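Local coordinates for protein AA9 family lytic polysaccharide monooxygenase cel61B (Hypocrea jecorina, PDB 2VTC) that oxidatively cleaves glycosidic bonds in crystalline and amorphous polysaccharides such as cellulose, as a copper-dependent lytic polysaccharide monooxygenase, at residues Phe36-Tyr41 and Glu59-Gly64; Tyr116-Ser121 and Asn173-His178. All coordinates share one frame; numbering follows the deposited sequence.

Contact 1 (Phe36-Tyr41 and Glu59-Gly64)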
ATOM      1  N   PHE A  36      -4.584  11.217  -2.994  1.00 22.63           N
ATOM      2  CA  PHE A  36      -5.489  11.778  -2.005  1.00 23.44           C
ATOM      3  C   PHE A  36      -4.670  12.442  -0.901  1.00 24.68           C
ATOM      4  O   PHE A  36      -3.748  11.824  -0.340  1.00 25.78           O
ATOM      5  CB  PHE A  36      -6.422  10.722  -1.401  1.00 22.23           C
ATOM      6  CG  PHE A  36      -7.423  11.287  -0.432  1.00 21.87           C
ATOM      7  CD1 PHE A  36      -8.627  11.855  -0.895  1.00 21.42           C
ATOM      8  CD2 PHE A  36      -7.180  11.279   0.936  1.00 21.89           C
ATOM      9  CE1 PHE A  36      -9.559  12.370   0.005  1.00 22.36           C
ATOM     10  CE2 PHE A  36      -8.106  11.802   1.843  1.00 24.23           C
ATOM     11  CZ  PHE A  36      -9.305  12.363   1.360  1.00 23.30           C
ATOM     12  N   ILE A  37      -5.006  13.688  -0.592  1.00 25.62           N
ATOM     13  CA  ILE A  37      -4.366  14.401   0.517  1.00 26.84           C
ATOM     14  C   ILE A  37      -5.364  14.761   1.613  1.00 28.03           C
ATOM     15  O   ILE A  37      -6.563  14.906   1.370  1.00 27.87           O
ATOM     16  CB  ILE A  37      -3.605  15.661   0.024  1.00 26.93           C
ATOM     17  CG1 ILE A  37      -4.583  16.679  -0.592  1.00 26.28           C
ATOM     18  CG2 ILE A  37      -2.511  15.261  -0.951  1.00 26.38           C
ATOM     19  CD1 ILE A  37      -3.925  17.962  -1.128  1.00 27.18           C
ATOM     20  N   LEU A  38      -4.867  14.921   2.831  1.00 28.60           N
ATOM     21  CA  LEU A  38      -5.724  15.208   3.970  1.00 30.14           C
ATOM     22  C   LEU A  38      -6.601  16.477   3.815  1.00 30.51           C
ATOM     23  O   LEU A  38      -7.712  16.523   4.355  1.00 31.50           O
ATOM     24  CB  LEU A  38      -4.876  15.295   5.244  1.00 30.43           C
ATOM     25  CG  LEU A  38      -5.617  15.267   6.581  1.00 30.19           C
ATOM     26  CD1 LEU A  38      -6.506  14.033   6.733  1.00 32.65           C
ATOM     27  CD2 LEU A  38      -4.581  15.367   7.722  1.00 31.29           C
ATOM     28  N   ASP A  39      -6.100  17.484   3.096  1.00 31.41           N
ATOM     29  CA  ASP A  39      -6.866  18.715   2.814  1.00 32.11           C
ATOM     30  C   ASP A  39      -8.225  18.448   2.161  1.00 31.85           C
ATOM     31  O   ASP A  39      -9.210  19.134   2.459  1.00 32.11           O
ATOM     32  CB  ASP A  39      -6.056  19.687   1.950  1.00 32.85           C
ATOM     33  CG  ASP A  39      -4.986  20.426   2.749  1.00 36.89           C
ATOM     34  OD1 ASP A  39      -4.995  20.320   4.000  1.00 40.07           O
ATOM     35  OD2 ASP A  39      -4.133  21.104   2.130  1.00 40.90           O
ATOM     36  N   TYR A  40      -8.269  17.441   1.294  1.00 30.97           N
ATOM     37  CA  TYR A  40      -9.508  17.034   0.623  1.00 30.22           C
ATOM     38  C   TYR A  40     -10.567  16.492   1.583  1.00 30.46           C
ATOM     39  O   TYR A  40     -11.770  16.654   1.340  1.00 30.70           O
ATOM     40  CB  TYR A  40      -9.221  15.979  -0.442  1.00 29.34           C
ATOM     41  CG  TYR A  40      -8.272  16.375  -1.555  1.00 28.11           C
ATOM     42  CD1 TYR A  40      -7.935  17.724  -1.810  1.00 26.24           C
ATOM     43  CD2 TYR A  40      -7.740  15.400  -2.396  1.00 27.55           C
ATOM     44  CE1 TYR A  40      -7.061  18.056  -2.849  1.00 26.68           C
ATOM     45  CE2 TYR A  40      -6.877  15.717  -3.420  1.00 27.71           C
ATOM     46  CZ  TYR A  40      -6.541  17.045  -3.657  1.00 26.82           C
ATOM     47  OH  TYR A  40      -5.676  17.340  -4.685  1.00 29.30           O
ATOM     48  N   TYR A  41     -10.141  15.826   2.657  1.00 30.39           N
ATOM     49  CA  TYR A  41     -11.089  15.360   3.660  1.00 30.67           C
ATOM     50  C   TYR A  41     -11.826  16.550   4.261  1.00 31.70           C
ATOM     51  O   TYR A  41     -13.033  16.491   4.496  1.00 31.68           O
ATOM     52  CB  TYR A  41     -10.419  14.533   4.772  1.00 30.07           C
ATOM     53  CG  TYR A  41     -11.328  14.328   5.960  1.00 28.57           C
ATOM     54  CD1 TYR A  41     -12.216  13.256   6.002  1.00 27.07           C
ATOM     55  CD2 TYR A  41     -11.343  15.238   7.030  1.00 28.27           C
ATOM     56  CE1 TYR A  41     -13.072  13.079   7.063  1.00 26.73           C
ATOM     57  CE2 TYR A  41     -12.208  15.063   8.113  1.00 26.76           C
ATOM     58  CZ  TYR A  41     -13.070  13.989   8.122  1.00 28.53           C
ATOM     59  OH  TYR A  41     -13.930  13.779   9.179  1.00 30.02           O
ATOM     60  N   GLU A  59     -10.139   8.276   6.090  1.00 21.18           N
ATOM     61  CA  GLU A  59     -10.510   9.197   7.166  1.00 22.47           C
ATOM     62  C   GLU A  59      -9.634   9.110   8.412  1.00 23.17           C
ATOM     63  O   GLU A  59     -10.124   9.392   9.511  1.00 22.74           O
ATOM     64  CB  GLU A  59     -11.983   8.974   7.574  1.00 21.90           C
ATOM     65  CG  GLU A  59     -12.981   9.228   6.438  1.00 23.34           C
ATOM     66  CD  GLU A  59     -14.428   9.260   6.886  1.00 22.87           C
ATOM     67  OE1 GLU A  59     -14.780   8.662   7.920  1.00 24.66           O
ATOM     68  OE2 GLU A  59     -15.230   9.875   6.166  1.00 24.69           O
ATOM     69  N   ASP A  60      -8.377   8.674   8.263  1.00 23.22           N
ATOM     70  CA  ASP A  60      -7.432   8.766   9.399  1.00 24.98           C
ATOM     71  C   ASP A  60      -6.763  10.147   9.408  1.00 24.96           C
ATOM     72  O   ASP A  60      -5.859  10.438   8.619  1.00 25.58           O
ATOM     73  CB  ASP A  60      -6.405   7.623   9.378  1.00 24.45           C
ATOM     74  CG  ASP A  60      -5.625   7.529  10.680  1.00 26.53           C
ATOM     75  OD1 ASP A  60      -5.160   8.604  11.141  1.00 26.61           O
ATOM     76  OD2 ASP A  60      -5.510   6.401  11.223  1.00 27.57           O
ATOM     77  N   LEU A  61      -7.239  11.006  10.306  1.00 26.75           N
ATOM     78  CA  LEU A  61      -6.960  12.449  10.234  1.00 27.93           C
ATOM     79  C   LEU A  61      -5.531  12.864  10.673  1.00 28.43           C
ATOM     80  O   LEU A  61      -5.120  14.026  10.540  1.00 28.13           O
ATOM     81  CB  LEU A  61      -8.063  13.229  10.981  1.00 28.15           C
ATOM     82  CG  LEU A  61      -9.526  12.876  10.650  1.00 29.57           C
ATOM     83  CD1 LEU A  61     -10.483  13.939  11.187  1.00 28.46           C
ATOM     84  CD2 LEU A  61      -9.723  12.751   9.155  1.00 29.02           C
ATOM     85  N   ASP A  62      -4.763  11.876  11.110  1.00 28.64           N
ATOM     86  CA  ASP A  62      -3.394  12.064  11.590  1.00 28.96           C
ATOM     87  C   ASP A  62      -2.390  11.421  10.646  1.00 28.49           C
ATOM     88  O   ASP A  62      -1.160  11.509  10.839  1.00 27.67           O
ATOM     89  CB  ASP A  62      -3.263  11.368  12.933  1.00 30.05           C
ATOM     90  CG  ASP A  62      -4.338  11.781  13.903  1.00 32.15           C
ATOM     91  OD1 ASP A  62      -4.494  13.001  14.130  1.00 34.32           O
ATOM     92  OD2 ASP A  62      -5.008  10.879  14.451  1.00 36.35           O
ATOM     93  N   LEU A  63      -2.918  10.728   9.644  1.00 27.26           N
ATOM     94  CA  LEU A  63      -2.106   9.919   8.752  1.00 26.06           C
ATOM     95  C   LEU A  63      -1.494   8.735   9.526  1.00 25.19           C
ATOM     96  O   LEU A  63      -0.357   8.322   9.256  1.00 25.64           O
ATOM     97  CB  LEU A  63      -1.061  10.786   8.027  1.00 26.23           C
ATOM     98  CG  LEU A  63      -1.549  12.090   7.377  1.00 26.77           C
ATOM     99  CD1 LEU A  63      -0.433  12.759   6.606  1.00 26.90           C
ATOM    100  CD2 LEU A  63      -2.750  11.837   6.428  1.00 28.14           C
ATOM    101  N   GLY A  64      -2.293   8.195  10.444  1.00 23.54           N
ATOM    102  CA  GLY A  64      -1.967   7.045  11.311  1.00 22.24           C
ATOM    103  C   GLY A  64      -2.095   5.689  10.638  1.00 21.31           C
ATOM    104  O   GLY A  64      -1.943   5.585   9.422  1.00 20.46           O
TER
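L38, at the start of helix 38-47, rests its isobutyl end on the turn of E59-G64. Its CD2 lies 3.2 Å from L61 O and also meets the tip of L63, CD2 to CD2 at 4.2 Å; its CD1 touches the backbone of L61 at CA and L61 CD2. One turn later, the CB of Y41 points toward the loop and CG is anti to the backbone N (chi1 167°). L61 CD2 sits over the centre of one ring face, 3.5 Å from the centroid and 11° off the ring normal, a CH-pi contact, while L61 CD1 lies 3.7 Å from Y41 CE2. E59 CG comes obliquely to the ring, 3.9 Å from Y41 CE1, the carboxylate plane being nearly perpendicular to the ring; its oxygens bond to Y57 and N81. An alanine in place of Y41 would probably leave L61 CD2 and E59 CG without the ring they pack on and open a gap between helix and loop. The loop holds its own shape: D60 OD1 accepts from D62 N, nearly in line with its C-O bond, and from G64 N at 3.0 Å, above the carboxylate plane. An Asx turn thus reinforces the type I beta turn D60-L63 beside the metal site, where H20, close to L63, and Y195 bind catalytic copper and hold nickel in this crystal.

Contact 2 (Tyr116-Ser121 and Asn173-His178); sequences YVVECS and NYVFRH
Y174 and E119 face each other as a non-hydrogen-bonded pair between antiparallel strands. Y174 CB lies 3.7 Å from V117 CG2 and close to V118 O. CD1 passes E119 CA, and Y174 CE1 reaches E119 CB at 3.6 Å, with E119 CG just beyond, so the ring crosses the aliphatic part of E119 obliquely. At the tip, OH accepts from a water lying in the ring plane, 2.8 Å away, which also donates to E119 OE1; the OH is bonded to R170 O as well. E119 has CG anti to its backbone N (chi1 -168°) and an extended chain beyond, and its OE2 takes a second water that N173 N also binds. On the same sheet face V117 CG2 lies over the F176 ring, 3.8 Å from the centroid, offset toward the rim. The opposite face carries V118 CG1 against V175 CB. C120 SG, in a disulfide with C124, lies 3.6 Å from V175 CG2. Farther along, Y116 CE2 meets the edge of the R177 guanidinium near its plane, 3.4 Å from NH1, with E179, V77 and I76 taking its N-H groups. Paired backbone bonds join Y116 with R177 and V118 with V175, and C120 N adds one to N173 O. Apolar packing dominates the buried middle, while water joins the polar groups of E119, Y174 and N173 at one end; the buried guanidinium, neutralised in part by E179, probably stays charged.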
ATOM      1  N   TYR A 116       0.609  -4.711  -3.273  1.00 15.20           N
ATOM      2  CA  TYR A 116      -0.305  -5.715  -3.847  1.00 14.88           C
ATOM      3  C   TYR A 116      -1.089  -5.078  -4.995  1.00 15.45           C
ATOM      4  O   TYR A 116      -1.192  -3.834  -5.092  1.00 16.14           O
ATOM      5  CB  TYR A 116      -1.312  -6.197  -2.789  1.00 14.50           C
ATOM      6  CG  TYR A 116      -0.717  -6.830  -1.540  1.00 14.56           C
ATOM      7  CD1 TYR A 116      -0.583  -8.212  -1.421  1.00 14.46           C
ATOM      8  CD2 TYR A 116      -0.312  -6.027  -0.456  1.00 13.97           C
ATOM      9  CE1 TYR A 116      -0.023  -8.797  -0.273  1.00 15.60           C
ATOM     10  CE2 TYR A 116       0.241  -6.593   0.688  1.00 15.91           C
ATOM     11  CZ  TYR A 116       0.369  -7.974   0.781  1.00 14.82           C
ATOM     12  OH  TYR A 116       0.892  -8.543   1.932  1.00 16.73           O
ATOM     13  N   VAL A 117      -1.679  -5.941  -5.823  1.00 15.93           N
ATOM     14  CA  VAL A 117      -2.614  -5.501  -6.876  1.00 15.93           C
ATOM     15  C   VAL A 117      -3.872  -6.377  -6.865  1.00 15.77           C
ATOM     16  O   VAL A 117      -3.812  -7.533  -6.484  1.00 15.51           O
ATOM     17  CB  VAL A 117      -1.929  -5.494  -8.267  1.00 16.18           C
ATOM     18  CG1 VAL A 117      -1.498  -6.887  -8.677  1.00 17.30           C
ATOM     19  CG2 VAL A 117      -2.810  -4.811  -9.341  1.00 16.71           C
ATOM     20  N   VAL A 118      -5.001  -5.773  -7.214  1.00 15.09           N
ATOM     21  CA  VAL A 118      -6.265  -6.485  -7.349  1.00 17.57           C
ATOM     22  C   VAL A 118      -6.990  -5.969  -8.602  1.00 16.51           C
ATOM     23  O   VAL A 118      -6.944  -4.771  -8.920  1.00 17.34           O
ATOM     24  CB  VAL A 118      -7.174  -6.242  -6.141  1.00 16.44           C
ATOM     25  CG1 VAL A 118      -7.689  -4.841  -6.165  1.00 24.32           C
ATOM     26  CG2 VAL A 118      -8.345  -7.173  -6.166  1.00 23.26           C
ATOM     27  N   GLU A 119      -7.694  -6.873  -9.284  1.00 16.85           N
ATOM     28  CA  GLU A 119      -8.542  -6.468 -10.406  1.00 17.35           C
ATOM     29  C   GLU A 119      -9.959  -6.077  -9.952  1.00 17.44           C
ATOM     30  O   GLU A 119     -10.485  -6.616  -8.975  1.00 17.67           O
ATOM     31  CB  GLU A 119      -8.588  -7.577 -11.468  1.00 17.48           C
ATOM     32  CG  GLU A 119      -9.227  -7.098 -12.788  1.00 17.47           C
ATOM     33  CD  GLU A 119      -9.297  -8.180 -13.872  1.00 19.11           C
ATOM     34  OE1 GLU A 119      -8.751  -9.288 -13.686  1.00 18.56           O
ATOM     35  OE2 GLU A 119      -9.917  -7.877 -14.925  1.00 23.25           O
ATOM     36  N   CYS A 120     -10.578  -5.151 -10.683  1.00 17.36           N
ATOM     37  CA  CYS A 120     -11.948  -4.731 -10.412  1.00 18.10           C
ATOM     38  C   CYS A 120     -12.889  -5.323 -11.437  1.00 18.97           C
ATOM     39  O   CYS A 120     -12.533  -5.391 -12.620  1.00 18.74           O
ATOM     40  CB  CYS A 120     -12.083  -3.212 -10.484  1.00 18.09           C
ATOM     41  SG  CYS A 120     -11.014  -2.361  -9.258  1.00 18.43           S
ATOM     42  N   SER A 121     -14.056  -5.743 -10.961  1.00 20.08           N
ATOM     43  CA  SER A 121     -15.167  -6.074 -11.862  1.00 22.07           C
ATOM     44  C   SER A 121     -15.851  -4.746 -12.149  1.00 22.79           C
ATOM     45  O   SER A 121     -16.413  -4.140 -11.247  1.00 25.18           O
ATOM     46  CB  SER A 121     -16.139  -7.021 -11.180  1.00 21.97           C
ATOM     47  OG  SER A 121     -17.255  -7.246 -12.042  1.00 25.54           O
ATOM     48  N   ASN A 173      -8.818  -2.989 -15.238  1.00 18.67           N
ATOM     49  CA  ASN A 173      -8.951  -1.963 -14.213  1.00 18.45           C
ATOM     50  C   ASN A 173      -8.449  -2.558 -12.901  1.00 17.40           C
ATOM     51  O   ASN A 173      -8.965  -3.580 -12.448  1.00 17.64           O
ATOM     52  CB  ASN A 173     -10.405  -1.533 -14.064  1.00 18.55           C
ATOM     53  CG  ASN A 173     -10.936  -0.801 -15.289  1.00 21.40           C
ATOM     54  OD1 ASN A 173     -10.223  -0.025 -15.943  1.00 20.97           O
ATOM     55  ND2 ASN A 173     -12.207  -1.036 -15.593  1.00 23.29           N
ATOM     56  N   TYR A 174      -7.424  -1.940 -12.311  1.00 17.32           N
ATOM     57  CA  TYR A 174      -6.815  -2.501 -11.086  1.00 17.07           C
ATOM     58  C   TYR A 174      -6.679  -1.445  -9.987  1.00 16.95           C
ATOM     59  O   TYR A 174      -6.713  -0.223 -10.247  1.00 16.33           O
ATOM     60  CB  TYR A 174      -5.407  -3.065 -11.376  1.00 17.76           C
ATOM     61  CG  TYR A 174      -5.364  -4.165 -12.417  1.00 18.32           C
ATOM     62  CD1 TYR A 174      -5.530  -5.508 -12.051  1.00 18.41           C
ATOM     63  CD2 TYR A 174      -5.150  -3.866 -13.763  1.00 20.92           C
ATOM     64  CE1 TYR A 174      -5.494  -6.538 -12.995  1.00 19.53           C
ATOM     65  CE2 TYR A 174      -5.114  -4.890 -14.726  1.00 19.17           C
ATOM     66  CZ  TYR A 174      -5.286  -6.213 -14.333  1.00 19.25           C
ATOM     67  OH  TYR A 174      -5.258  -7.243 -15.248  1.00 19.83           O
ATOM     68  N   VAL A 175      -6.545  -1.958  -8.761  1.00 16.41           N
ATOM     69  CA  VAL A 175      -6.194  -1.160  -7.602  1.00 16.66           C
ATOM     70  C   VAL A 175      -4.842  -1.663  -7.115  1.00 15.97           C
ATOM     71  O   VAL A 175      -4.610  -2.883  -7.010  1.00 15.70           O
ATOM     72  CB  VAL A 175      -7.237  -1.319  -6.470  1.00 15.46           C
ATOM     73  CG1 VAL A 175      -6.933  -0.367  -5.315  1.00 16.22           C
ATOM     74  CG2 VAL A 175      -8.653  -0.965  -6.981  1.00 15.85           C
ATOM     75  N   PHE A 176      -3.967  -0.715  -6.784  1.00 15.73           N
ATOM     76  CA  PHE A 176      -2.658  -1.044  -6.189  1.00 15.71           C
ATOM     77  C   PHE A 176      -2.665  -0.644  -4.715  1.00 14.70           C
ATOM     78  O   PHE A 176      -3.060   0.478  -4.384  1.00 16.17           O
ATOM     79  CB  PHE A 176      -1.538  -0.329  -6.939  1.00 16.32           C
ATOM     80  CG  PHE A 176      -1.273  -0.909  -8.278  1.00 16.74           C
ATOM     81  CD1 PHE A 176      -0.234  -1.808  -8.477  1.00 17.01           C
ATOM     82  CD2 PHE A 176      -2.128  -0.620  -9.337  1.00 17.04           C
ATOM     83  CE1 PHE A 176       0.002  -2.371  -9.732  1.00 19.56           C
ATOM     84  CE2 PHE A 176      -1.928  -1.200 -10.598  1.00 17.78           C
ATOM     85  CZ  PHE A 176      -0.853  -2.074 -10.805  1.00 18.04           C
ATOM     86  N   ARG A 177      -2.281  -1.576  -3.841  1.00 15.43           N
ATOM     87  CA  ARG A 177      -2.303  -1.364  -2.395  1.00 15.13           C
ATOM     88  C   ARG A 177      -0.862  -1.410  -1.905  1.00 15.32           C
ATOM     89  O   ARG A 177      -0.268  -2.486  -1.850  1.00 15.23           O
ATOM     90  CB  ARG A 177      -3.172  -2.435  -1.719  1.00 14.76           C
ATOM     91  CG  ARG A 177      -3.280  -2.410  -0.197  1.00 14.65           C
ATOM     92  CD  ARG A 177      -4.031  -3.654   0.263  1.00 14.35           C
ATOM     93  NE  ARG A 177      -4.182  -3.627   1.719  1.00 16.03           N
ATOM     94  CZ  ARG A 177      -3.207  -3.986   2.567  1.00 15.64           C
ATOM     95  NH1 ARG A 177      -2.019  -4.442   2.103  1.00 15.06           N
ATOM     96  NH2 ARG A 177      -3.432  -3.882   3.885  1.00 14.98           N
ATOM     97  N   HIS A 178      -0.332  -0.218  -1.597  1.00 15.48           N
ATOM     98  CA  HIS A 178       1.071  -0.014  -1.218  1.00 15.67           C
ATOM     99  C   HIS A 178       1.128   0.161   0.308  1.00 15.31           C
ATOM    100  O   HIS A 178       0.382   0.998   0.852  1.00 16.27           O
ATOM    101  CB  HIS A 178       1.587   1.234  -1.941  1.00 15.91           C
ATOM    102  CG  HIS A 178       2.999   1.610  -1.589  1.00 17.88           C
ATOM    103  ND1 HIS A 178       4.072   0.760  -1.773  1.00 18.42           N
ATOM    104  CD2 HIS A 178       3.509   2.763  -1.092  1.00 20.41           C
ATOM    105  CE1 HIS A 178       5.183   1.371  -1.380  1.00 18.06           C
ATOM    106  NE2 HIS A 178       4.868   2.583  -0.961  1.00 18.92           N
TER
HETATM  107  O   HOH W   1      -6.131  -9.807 -14.561  1.00 24.81           O
HETATM  108  O   HOH W   2     -10.660  -5.204 -15.477  1.00 26.88           O
HETATM  109  O   HOH W   3     -13.161  -4.079 -15.147  1.00 35.23           O

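Overall arrangement
Contact 1 is a surface contact and contact 2 a buried one; their centres are about 21 Å apart and they share no element. Contact 1 joins the start of helix 38-47 to a loop through apolar side chains, partly against loop backbone, with no hydrogen bond across it, and it lies next to the metal site. Contact 2 joins strands 113-119 and 172-182 within the larger sheet of the immunoglobulin-like beta-sandwich, held by backbone hydrogen bonds with apolar side chains on both faces. Aromatic faces meet aliphatic carbons in both, but ordered water and a disulfide belong to contact 2. One is packing of a helix start on a surface loop, the other strand pairing inside a sheet.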